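Long-range contacts in hypothetical protein PA2218 (Pseudomonas aeruginosa, PDB 2HDW), which is uncharacterised, but adopts the alpha/beta hydrolase fold and probably acts as a hydrolase on a substrate not yet identified: residues Met48-Thr53 with Thr80-Leu85; Phe73-Gly78 with Thr152-Ala157; Asn144-Asp149 with Asn282-Thr287; Ala185-Ala190 with Met295-Tyr300. All blocks are in the same frame, centred on the assembly; numbering follows the deposited sequence.

Interaction 1 of 4, residues Met48-Thr53 with Thr80-Leu85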
# COMPACT_ATOMS: atom_id res chain seq x y z
N MET A 48 -14.27 13.56 9.98
CA MET A 48 -13.82 13.60 11.36
C MET A 48 -12.63 14.53 11.45
O MET A 48 -11.81 14.58 10.54
CB MET A 48 -13.42 12.20 11.84
CG MET A 48 -12.71 12.19 13.19
SD MET A 48 -12.25 10.54 13.76
CE MET A 48 -13.60 10.22 14.89
N GLN A 49 -12.53 15.29 12.54
CA GLN A 49 -11.40 16.20 12.72
C GLN A 49 -10.23 15.38 13.24
O GLN A 49 -10.34 14.72 14.28
CB GLN A 49 -11.72 17.29 13.74
CG GLN A 49 -12.87 18.20 13.35
CD GLN A 49 -12.98 19.37 14.30
OE1 GLN A 49 -12.18 20.30 14.24
NE2 GLN A 49 -13.97 19.33 15.19
N LEU A 50 -9.12 15.42 12.51
CA LEU A 50 -7.94 14.67 12.90
C LEU A 50 -6.78 15.59 13.22
O LEU A 50 -6.59 16.63 12.59
CB LEU A 50 -7.52 13.72 11.76
CG LEU A 50 -8.52 12.68 11.24
CD1 LEU A 50 -7.90 11.96 10.03
CD2 LEU A 50 -8.87 11.69 12.32
N GLN A 51 -5.99 15.20 14.22
CA GLN A 51 -4.82 15.96 14.62
C GLN A 51 -3.65 15.44 13.81
O GLN A 51 -3.22 14.30 13.99
CB GLN A 51 -4.55 15.76 16.11
CG GLN A 51 -3.45 16.64 16.68
CD GLN A 51 -3.15 16.32 18.13
OE1 GLN A 51 -2.45 17.08 18.80
NE2 GLN A 51 -3.66 15.20 18.61
N LEU A 52 -3.14 16.26 12.90
CA LEU A 52 -2.02 15.86 12.06
C LEU A 52 -0.76 16.61 12.47
O LEU A 52 -0.80 17.82 12.69
CB LEU A 52 -2.34 16.15 10.59
CG LEU A 52 -3.66 15.58 10.06
CD1 LEU A 52 -3.82 15.95 8.60
CD2 LEU A 52 -3.69 14.06 10.23
N THR A 53 0.35 15.90 12.60
CA THR A 53 1.59 16.54 13.01
C THR A 53 2.13 17.43 11.89
O THR A 53 2.02 17.09 10.72
CB THR A 53 2.69 15.52 13.36
OG1 THR A 53 3.87 16.23 13.76
CG2 THR A 53 3.02 14.65 12.16
N THR A 80 -12.40 8.62 8.14
CA THR A 80 -11.64 9.76 7.62
C THR A 80 -10.16 9.40 7.59
O THR A 80 -9.60 8.99 8.61
CB THR A 80 -11.85 11.01 8.49
OG1 THR A 80 -13.24 11.37 8.47
CG2 THR A 80 -11.03 12.18 7.95
N LEU A 81 -9.55 9.54 6.42
CA LEU A 81 -8.14 9.21 6.26
C LEU A 81 -7.24 10.44 6.20
O LEU A 81 -7.67 11.52 5.79
CB LEU A 81 -7.95 8.39 4.98
CG LEU A 81 -8.88 7.20 4.77
CD1 LEU A 81 -8.60 6.57 3.42
CD2 LEU A 81 -8.68 6.18 5.89
N ALA A 82 -5.99 10.27 6.62
CA ALA A 82 -5.01 11.34 6.58
C ALA A 82 -4.04 11.05 5.44
O ALA A 82 -3.75 9.89 5.14
CB ALA A 82 -4.25 11.42 7.91
N ALA A 83 -3.53 12.10 4.80
CA ALA A 83 -2.62 11.90 3.68
C ALA A 83 -1.72 13.10 3.43
O ALA A 83 -1.99 14.21 3.90
CB ALA A 83 -3.41 11.58 2.42
N ASP A 84 -0.65 12.86 2.68
CA ASP A 84 0.29 13.91 2.30
C ASP A 84 0.07 14.13 0.81
O ASP A 84 0.07 13.18 0.03
CB ASP A 84 1.74 13.47 2.53
CG ASP A 84 2.13 13.47 4.00
OD1 ASP A 84 2.06 14.54 4.63
OD2 ASP A 84 2.52 12.39 4.52
N LEU A 85 -0.12 15.39 0.44
CA LEU A 85 -0.34 15.77 -0.95
C LEU A 85 0.88 16.53 -1.46
O LEU A 85 1.34 17.47 -0.81
CB LEU A 85 -1.57 16.67 -1.04
CG LEU A 85 -1.92 17.29 -2.39
CD1 LEU A 85 -2.38 16.21 -3.37
CD2 LEU A 85 -3.02 18.31 -2.19
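L50 lays its CD1 methyl over T80, touching both backbone and side chain there: L50 CD1 is 3.7 Å from T80 O and 3.8 Å from T80 CG2. The two side chains slide past each other in opposite directions. The same methyl reaches on toward A82, at 4.3 Å from A82 CB. L52 follows two residues later and does the closer packing on that alanine, with L52 CD2 3.6 Å from A82 CB. What holds the near end is polar. M48 N donates to T80 OG1 at 2.9 Å in an almost straight bond (169°), and T80 OG1 also receives N47 N, so two successive backbone N-H groups at the start of the model converge on one hydroxyl. The threonine is turned for this job: OG1 stands anti to its own carbonyl carbon (chi1 -61°), and CG2 takes the position anti to the backbone N, where it packs 3.6 Å from M48 O as well as against L50. M48 keeps its CB near T80 OG1, and the rest of its side chain leads away to an exposed position. No backbone pairing joins the segments, and 48-53 is an irregular strip of loop that draws away from the strand as it goes. At its far end T53 N bonds to E137 OE2, while L52 also rests on K70 and E137. Strand 80-88 itself runs between antiparallel neighbours, L81 and A83 pairing with strand 66-74 and D84 with strand 126-130, so the N-terminal loop covers T80 and A82 close to one margin of the central sheet.

Interaction 2 of 4, residues Phe73-Gly78 with Thr152-Ala157; sequences FANRYG and TEDFSA
The N75 amide and the D154 carboxylate are nearly coplanar, 12° apart, and N75 ND2 donates in its own plane to D154 OD1 at 3.0 Å, an oxygen that also takes the hydroxyl of S133. R76 and E153 are turned the other way: guanidinium and carboxylate planes stand 88° apart, and both arginine donors come from above the carboxylate plane. R76 N reaches E153 OE2 at 2.9 Å in an almost straight bond, and R76 NE makes a salt bridge to E153 OE1 at 2.9 Å. A water in the guanidinium plane, at its edge, accepts from R76 NH2 and donates to E153 OE1. The bend at chi2 of E153 (55°) swings CD round toward R76, while CB and CG of E153 stay against Y77, whose CE2 lies 3.7 Å from E153 CB. Further along the helix, A157 CB presses on N75 CB at 3.4 Å, and F73 brings CD1 to 3.5 Å from A157 O. A second water bridges A74 O and A157 O, donating to each carbonyl. N75 also shapes its own turn, its OD1 accepting from I79 N and, weakly, from Y77 N. Y77 OH bonds to D149 OD1 near the start of the helix. The turn N75-G78 is type I and joins the antiparallel strands 66-74 and 80-88. This is the N-terminal hairpin at the edge of an alpha/beta hydrolase sheet, packed at its turn against helix 148-164, the helix that connects strand 126-130 to the central strands.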
# COMPACT_ATOMS: atom_id res chain seq x y z
N PHE A 73 -9.78 13.13 4.14
CA PHE A 73 -10.96 12.83 3.33
C PHE A 73 -11.57 11.53 3.84
O PHE A 73 -10.86 10.68 4.39
CB PHE A 73 -10.56 12.70 1.86
CG PHE A 73 -9.40 11.78 1.62
CD1 PHE A 73 -9.58 10.40 1.60
CD2 PHE A 73 -8.12 12.28 1.43
CE1 PHE A 73 -8.51 9.53 1.41
CE2 PHE A 73 -7.03 11.43 1.23
CZ PHE A 73 -7.23 10.05 1.22
N ALA A 74 -12.87 11.37 3.67
CA ALA A 74 -13.53 10.16 4.16
C ALA A 74 -13.76 9.10 3.09
O ALA A 74 -13.76 9.41 1.89
CB ALA A 74 -14.86 10.53 4.82
N ASN A 75 -13.94 7.85 3.51
CA ASN A 75 -14.23 6.79 2.56
C ASN A 75 -15.71 6.45 2.69
O ASN A 75 -16.40 6.99 3.56
CB ASN A 75 -13.34 5.55 2.78
CG ASN A 75 -13.57 4.87 4.12
OD1 ASN A 75 -14.61 5.03 4.76
ND2 ASN A 75 -12.59 4.07 4.53
N ARG A 76 -16.20 5.57 1.82
CA ARG A 76 -17.62 5.20 1.83
C ARG A 76 -18.10 4.53 3.11
O ARG A 76 -19.30 4.46 3.37
CB ARG A 76 -17.94 4.27 0.65
CG ARG A 76 -17.83 4.92 -0.72
CD ARG A 76 -18.37 4.01 -1.82
NE ARG A 76 -17.82 2.66 -1.75
CZ ARG A 76 -18.44 1.63 -1.18
NH1 ARG A 76 -19.64 1.79 -0.64
NH2 ARG A 76 -17.85 0.43 -1.16
N TYR A 77 -17.17 4.04 3.91
CA TYR A 77 -17.55 3.36 5.14
C TYR A 77 -17.54 4.28 6.36
O TYR A 77 -17.68 3.82 7.50
CB TYR A 77 -16.67 2.13 5.33
CG TYR A 77 -16.84 1.12 4.21
CD1 TYR A 77 -18.12 0.73 3.79
CD2 TYR A 77 -15.74 0.54 3.58
CE1 TYR A 77 -18.29 -0.22 2.77
CE2 TYR A 77 -15.90 -0.41 2.57
CZ TYR A 77 -17.17 -0.78 2.17
OH TYR A 77 -17.33 -1.73 1.18
N GLY A 78 -17.37 5.57 6.10
CA GLY A 78 -17.37 6.57 7.16
C GLY A 78 -16.07 6.85 7.89
O GLY A 78 -16.07 7.53 8.91
N THR A 152 -9.44 -1.79 0.10
CA THR A 152 -9.62 -1.57 -1.33
C THR A 152 -10.37 -0.24 -1.46
O THR A 152 -10.05 0.59 -2.31
CB THR A 152 -10.40 -2.72 -1.98
OG1 THR A 152 -9.58 -3.90 -1.99
CG2 THR A 152 -10.80 -2.37 -3.41
N GLU A 153 -11.37 -0.04 -0.60
CA GLU A 153 -12.15 1.20 -0.61
C GLU A 153 -11.27 2.43 -0.33
O GLU A 153 -11.46 3.49 -0.94
CB GLU A 153 -13.28 1.10 0.43
CG GLU A 153 -13.94 2.42 0.83
CD GLU A 153 -14.47 3.23 -0.35
OE1 GLU A 153 -14.91 2.62 -1.35
OE2 GLU A 153 -14.46 4.47 -0.27
N ASP A 154 -10.30 2.29 0.58
CA ASP A 154 -9.41 3.40 0.91
C ASP A 154 -8.76 3.99 -0.34
O ASP A 154 -8.62 5.21 -0.47
CB ASP A 154 -8.29 2.96 1.87
CG ASP A 154 -8.79 2.69 3.28
OD1 ASP A 154 -9.79 3.30 3.70
OD2 ASP A 154 -8.14 1.88 3.98
N PHE A 155 -8.35 3.13 -1.25
CA PHE A 155 -7.71 3.58 -2.48
C PHE A 155 -8.65 4.46 -3.31
O PHE A 155 -8.24 5.50 -3.82
CB PHE A 155 -7.26 2.37 -3.31
CG PHE A 155 -5.78 2.31 -3.53
CD1 PHE A 155 -5.09 1.12 -3.36
CD2 PHE A 155 -5.08 3.45 -3.93
CE1 PHE A 155 -3.71 1.05 -3.59
CE2 PHE A 155 -3.70 3.39 -4.17
CZ PHE A 155 -3.01 2.18 -4.00
N SER A 156 -9.90 4.05 -3.43
CA SER A 156 -10.87 4.82 -4.20
C SER A 156 -11.31 6.08 -3.45
O SER A 156 -11.76 7.05 -4.06
CB SER A 156 -12.06 3.95 -4.57
OG SER A 156 -11.69 3.04 -5.60
N ALA A 157 -11.19 6.05 -2.12
CA ALA A 157 -11.54 7.22 -1.32
C ALA A 157 -10.46 8.27 -1.59
O ALA A 157 -10.75 9.47 -1.61
CB ALA A 157 -11.56 6.86 0.16
O HOH W 1 -12.81 11.06 -0.37
O HOH W 2 -15.21 0.17 -2.18

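Interaction 3 of 4, residues Asn144-Asp149 with Asn282-Thr287; sequences NVASPD and NAWTMT
N144 meets the 282-287 loop through both backbone and side chain, at a place where the core of an alpha/beta hydrolase faces the helical insertion between strands 197-201 and 309-314, the usual site of the lid in this fold. Its carbonyl does most of the work. T285 N donates to N144 O at 3.1 Å, nearly along the C=O axis (166°), and W284 CA-H approaches the same oxygen at 3.2 Å. N144 O also lies in the plane of the indole at its edge, 3.3 Å from W284 CE3. The N144 side chain, with CG anti to the carbonyl carbon (chi1 -64°), brings CB and the amide round A283 O, to which ND2 makes a weak bond of 3.4 Å. V145 turns away from the loop, yet its CG2 still comes within 4.0 Å of T285 OG1, a hydroxyl bonded to T288 OG1. A146 then points back. Its CB sits over one face of the W284 six-membered ring, 4.1 Å from the centroid and 22° off the normal, a CH-pi contact displaced toward CZ3. The tryptophan therefore takes a carbonyl at its rim and a methyl on a face from residues two apart in the same strip, and the rings of F105 and Y249 meet it from other parts of the chain. Past A146 the segment leaves the loop and S147 becomes the N-cap of helix 148-164. S147 OG accepts from I150 N and, in a weaker bond of 3.2 Å, from D149 N.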
# COMPACT_ATOMS: atom_id res chain seq x y z
N ASN A 144 -5.33 -0.06 14.25
CA ASN A 144 -4.62 -1.15 13.59
C ASN A 144 -5.38 -2.43 13.29
O ASN A 144 -4.95 -3.53 13.67
CB ASN A 144 -3.35 -1.48 14.38
CG ASN A 144 -2.36 -0.33 14.39
OD1 ASN A 144 -2.53 0.65 13.66
ND2 ASN A 144 -1.32 -0.44 15.21
N VAL A 145 -6.52 -2.29 12.62
CA VAL A 145 -7.29 -3.44 12.19
C VAL A 145 -7.32 -3.25 10.67
O VAL A 145 -7.19 -2.12 10.20
CB VAL A 145 -8.72 -3.45 12.79
CG1 VAL A 145 -9.48 -2.22 12.36
CG2 VAL A 145 -9.46 -4.71 12.35
N ALA A 146 -7.44 -4.32 9.90
CA ALA A 146 -7.45 -4.20 8.44
C ALA A 146 -8.51 -5.09 7.80
O ALA A 146 -9.06 -5.97 8.45
CB ALA A 146 -6.08 -4.53 7.87
N SER A 147 -8.77 -4.85 6.52
CA SER A 147 -9.76 -5.62 5.77
C SER A 147 -9.51 -5.44 4.28
O SER A 147 -9.21 -4.33 3.83
CB SER A 147 -11.16 -5.11 6.13
OG SER A 147 -12.07 -5.24 5.06
N PRO A 148 -9.60 -6.52 3.49
CA PRO A 148 -9.36 -6.36 2.05
C PRO A 148 -10.41 -5.47 1.41
O PRO A 148 -10.13 -4.75 0.44
CB PRO A 148 -9.40 -7.79 1.53
CG PRO A 148 -10.36 -8.46 2.46
CD PRO A 148 -9.96 -7.91 3.81
N ASP A 149 -11.62 -5.52 1.95
CA ASP A 149 -12.74 -4.72 1.43
C ASP A 149 -12.52 -3.24 1.76
O ASP A 149 -12.45 -2.40 0.86
CB ASP A 149 -14.05 -5.19 2.06
CG ASP A 149 -15.28 -4.54 1.44
OD1 ASP A 149 -15.20 -3.38 1.02
OD2 ASP A 149 -16.35 -5.20 1.39
N ASN A 282 4.98 -2.47 16.06
CA ASN A 282 3.62 -2.58 16.56
C ASN A 282 2.97 -3.83 15.97
O ASN A 282 3.65 -4.84 15.77
CB ASN A 282 2.82 -1.31 16.23
CG ASN A 282 3.41 -0.09 16.90
OD1 ASN A 282 4.07 0.73 16.25
ND2 ASN A 282 3.20 0.03 18.20
N ALA A 283 1.67 -3.77 15.69
CA ALA A 283 0.99 -4.94 15.14
C ALA A 283 -0.49 -4.75 14.89
O ALA A 283 -1.11 -3.82 15.40
CB ALA A 283 1.17 -6.12 16.07
N TRP A 284 -1.05 -5.66 14.10
CA TRP A 284 -2.48 -5.63 13.82
C TRP A 284 -3.14 -6.35 14.98
O TRP A 284 -2.46 -7.02 15.77
CB TRP A 284 -2.81 -6.41 12.55
CG TRP A 284 -2.14 -5.90 11.31
CD1 TRP A 284 -1.11 -6.48 10.63
CD2 TRP A 284 -2.48 -4.71 10.58
NE1 TRP A 284 -0.78 -5.73 9.53
CE2 TRP A 284 -1.60 -4.64 9.47
CE3 TRP A 284 -3.43 -3.69 10.76
CZ2 TRP A 284 -1.65 -3.59 8.54
CZ3 TRP A 284 -3.48 -2.65 9.84
CH2 TRP A 284 -2.59 -2.61 8.74
N THR A 285 -4.45 -6.23 15.08
CA THR A 285 -5.20 -6.92 16.12
C THR A 285 -5.02 -8.40 15.80
O THR A 285 -4.81 -8.75 14.63
CB THR A 285 -6.69 -6.60 16.05
OG1 THR A 285 -7.17 -6.94 14.74
CG2 THR A 285 -6.93 -5.12 16.31
N MET A 286 -5.12 -9.25 16.81
CA MET A 286 -4.97 -10.68 16.60
C MET A 286 -6.02 -11.24 15.65
O MET A 286 -5.75 -12.18 14.91
CB MET A 286 -5.02 -11.43 17.95
CG MET A 286 -3.74 -11.30 18.79
SD MET A 286 -3.76 -12.31 20.30
CE MET A 286 -3.36 -13.89 19.63
N THR A 287 -7.22 -10.67 15.63
CA THR A 287 -8.26 -11.19 14.75
C THR A 287 -8.35 -10.58 13.34
O THR A 287 -9.25 -10.91 12.57
CB THR A 287 -9.65 -11.14 15.44
OG1 THR A 287 -9.92 -9.82 15.91
CG2 THR A 287 -9.67 -12.10 16.62

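Interaction 4 of 4, residues Ala185-Ala190 with Met295-Tyr300; sequences ALNAVA and MPILTY
In L298, chi1 (-51°) sets CG anti to the carbonyl carbon, and from there the L298 CD2 branch reaches L186 CB at 3.5 Å, tighter than an ordinary carbon-carbon contact. On the other side of the contact N187 holds its CG anti to the backbone N (chi1 -158°), which puts CG beside I297: N187 CG is 3.5 Å from I297 CB and 3.7 Å from I297 CG2, the two side chains crossing at a slant. L298 has a backbone in the left-handed region, with phi at 70°, and the chain changes direction there. L298 CD2 also passes 3.8 Å from N187 N, close against the helix backbone. Helix 180-191 follows strand 173-178 after a tight turn, the strand-turn-helix step that in alpha/beta hydrolases carries the nucleophile elbow, and 295-300 is the chain on its way back from the helical insertion to strand 309-314. L186 is also packed from the sheet side by V198 and T200 of strand 197-201, while I297 touches T207 of helix 206-212 and P148 at the start of helix 148-164. One turn beyond L186, A190 takes over: its CB lies 3.3 Å from Y300 O and 4.1 Å from Y300 CB. The Y300 ring leads away from the helix, with T299 CG2 over one of its faces, offset toward the rim.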
# COMPACT_ATOMS: atom_id res chain seq x y z
N ALA A 185 -4.33 -2.33 -4.94
CA ALA A 185 -4.41 -1.40 -6.06
C ALA A 185 -5.07 -2.07 -7.26
O ALA A 185 -5.96 -1.51 -7.89
CB ALA A 185 -3.01 -0.90 -6.44
N LEU A 186 -4.63 -3.29 -7.59
CA LEU A 186 -5.21 -4.02 -8.71
C LEU A 186 -6.68 -4.30 -8.43
O LEU A 186 -7.52 -4.23 -9.34
CB LEU A 186 -4.46 -5.34 -8.93
CG LEU A 186 -3.00 -5.20 -9.37
CD1 LEU A 186 -2.29 -6.54 -9.30
CD2 LEU A 186 -2.96 -4.63 -10.79
N ASN A 187 -6.99 -4.60 -7.17
CA ASN A 187 -8.36 -4.89 -6.77
C ASN A 187 -9.25 -3.67 -6.96
O ASN A 187 -10.37 -3.78 -7.45
CB ASN A 187 -8.40 -5.31 -5.29
CG ASN A 187 -9.64 -6.12 -4.94
OD1 ASN A 187 -10.32 -5.84 -3.95
ND2 ASN A 187 -9.93 -7.13 -5.74
N ALA A 188 -8.73 -2.50 -6.58
CA ALA A 188 -9.48 -1.25 -6.70
C ALA A 188 -9.72 -0.85 -8.15
O ALA A 188 -10.83 -0.46 -8.52
CB ALA A 188 -8.74 -0.13 -5.97
N VAL A 189 -8.67 -0.93 -8.97
CA VAL A 189 -8.77 -0.54 -10.38
C VAL A 189 -9.77 -1.38 -11.19
O VAL A 189 -10.39 -0.88 -12.12
CB VAL A 189 -7.38 -0.61 -11.07
CG1 VAL A 189 -7.50 -0.20 -12.53
CG2 VAL A 189 -6.40 0.32 -10.34
N ALA A 190 -9.91 -2.65 -10.84
CA ALA A 190 -10.83 -3.53 -11.54
C ALA A 190 -12.25 -2.97 -11.57
O ALA A 190 -12.93 -3.04 -12.59
CB ALA A 190 -10.83 -4.91 -10.90
N MET A 295 -11.98 -13.57 2.25
CA MET A 295 -12.44 -12.73 1.14
C MET A 295 -11.30 -12.38 0.17
O MET A 295 -10.62 -11.37 0.34
CB MET A 295 -13.05 -11.44 1.69
CG MET A 295 -14.43 -11.12 1.14
SD MET A 295 -15.67 -12.32 1.66
CE MET A 295 -16.56 -11.34 2.84
N PRO A 296 -11.09 -13.22 -0.85
CA PRO A 296 -10.01 -12.93 -1.79
C PRO A 296 -10.21 -11.68 -2.64
O PRO A 296 -11.34 -11.25 -2.91
CB PRO A 296 -9.94 -14.20 -2.64
CG PRO A 296 -11.33 -14.71 -2.61
CD PRO A 296 -11.74 -14.50 -1.18
N ILE A 297 -9.09 -11.10 -3.04
CA ILE A 297 -9.09 -9.92 -3.90
C ILE A 297 -8.65 -10.41 -5.28
O ILE A 297 -8.33 -11.59 -5.45
CB ILE A 297 -8.08 -8.86 -3.41
CG1 ILE A 297 -6.69 -9.48 -3.27
CG2 ILE A 297 -8.57 -8.26 -2.09
CD1 ILE A 297 -5.56 -8.47 -3.18
N LEU A 298 -8.66 -9.51 -6.25
CA LEU A 298 -8.24 -9.79 -7.63
C LEU A 298 -9.16 -10.69 -8.46
O LEU A 298 -8.78 -11.14 -9.54
CB LEU A 298 -6.83 -10.38 -7.64
CG LEU A 298 -5.76 -9.62 -6.87
CD1 LEU A 298 -4.41 -10.30 -7.09
CD2 LEU A 298 -5.71 -8.17 -7.32
N THR A 299 -10.37 -10.96 -7.97
CA THR A 299 -11.28 -11.81 -8.72
C THR A 299 -11.52 -11.27 -10.12
O THR A 299 -11.55 -12.02 -11.10
CB THR A 299 -12.65 -11.92 -8.02
OG1 THR A 299 -12.47 -12.44 -6.70
CG2 THR A 299 -13.58 -12.86 -8.79
N TYR A 300 -11.69 -9.95 -10.21
CA TYR A 300 -11.98 -9.30 -11.48
C TYR A 300 -10.79 -8.58 -12.12
O TYR A 300 -10.95 -7.61 -12.86
CB TYR A 300 -13.13 -8.32 -11.25
CG TYR A 300 -14.36 -9.02 -10.70
CD1 TYR A 300 -15.20 -9.74 -11.54
CD2 TYR A 300 -14.63 -9.02 -9.33
CE1 TYR A 300 -16.30 -10.43 -11.04
CE2 TYR A 300 -15.73 -9.72 -8.81
CZ TYR A 300 -16.56 -10.43 -9.68
OH TYR A 300 -17.64 -11.14 -9.21

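In the fold
Interactions 1 and 2 share the hairpin of strands 66-74 and 80-88 at the edge of the sheet; their centres are 13 Å apart and they join through L81 N and F73 O. Helix 148-164 then links interaction 2 to interaction 3, 16 Å away. The same helix lies against helix 180-191 of interaction 4, whose returning chain also packs on P148. Interactions 1 and 4 are the most distant, 26 Å between centres. Along the chain, interactions 1 and 2 interleave, as do 2 and 3, and 3 and 4. The four contacts thus tie the N-terminal loop, the sheet edge, its helices and the helical insertion into one body.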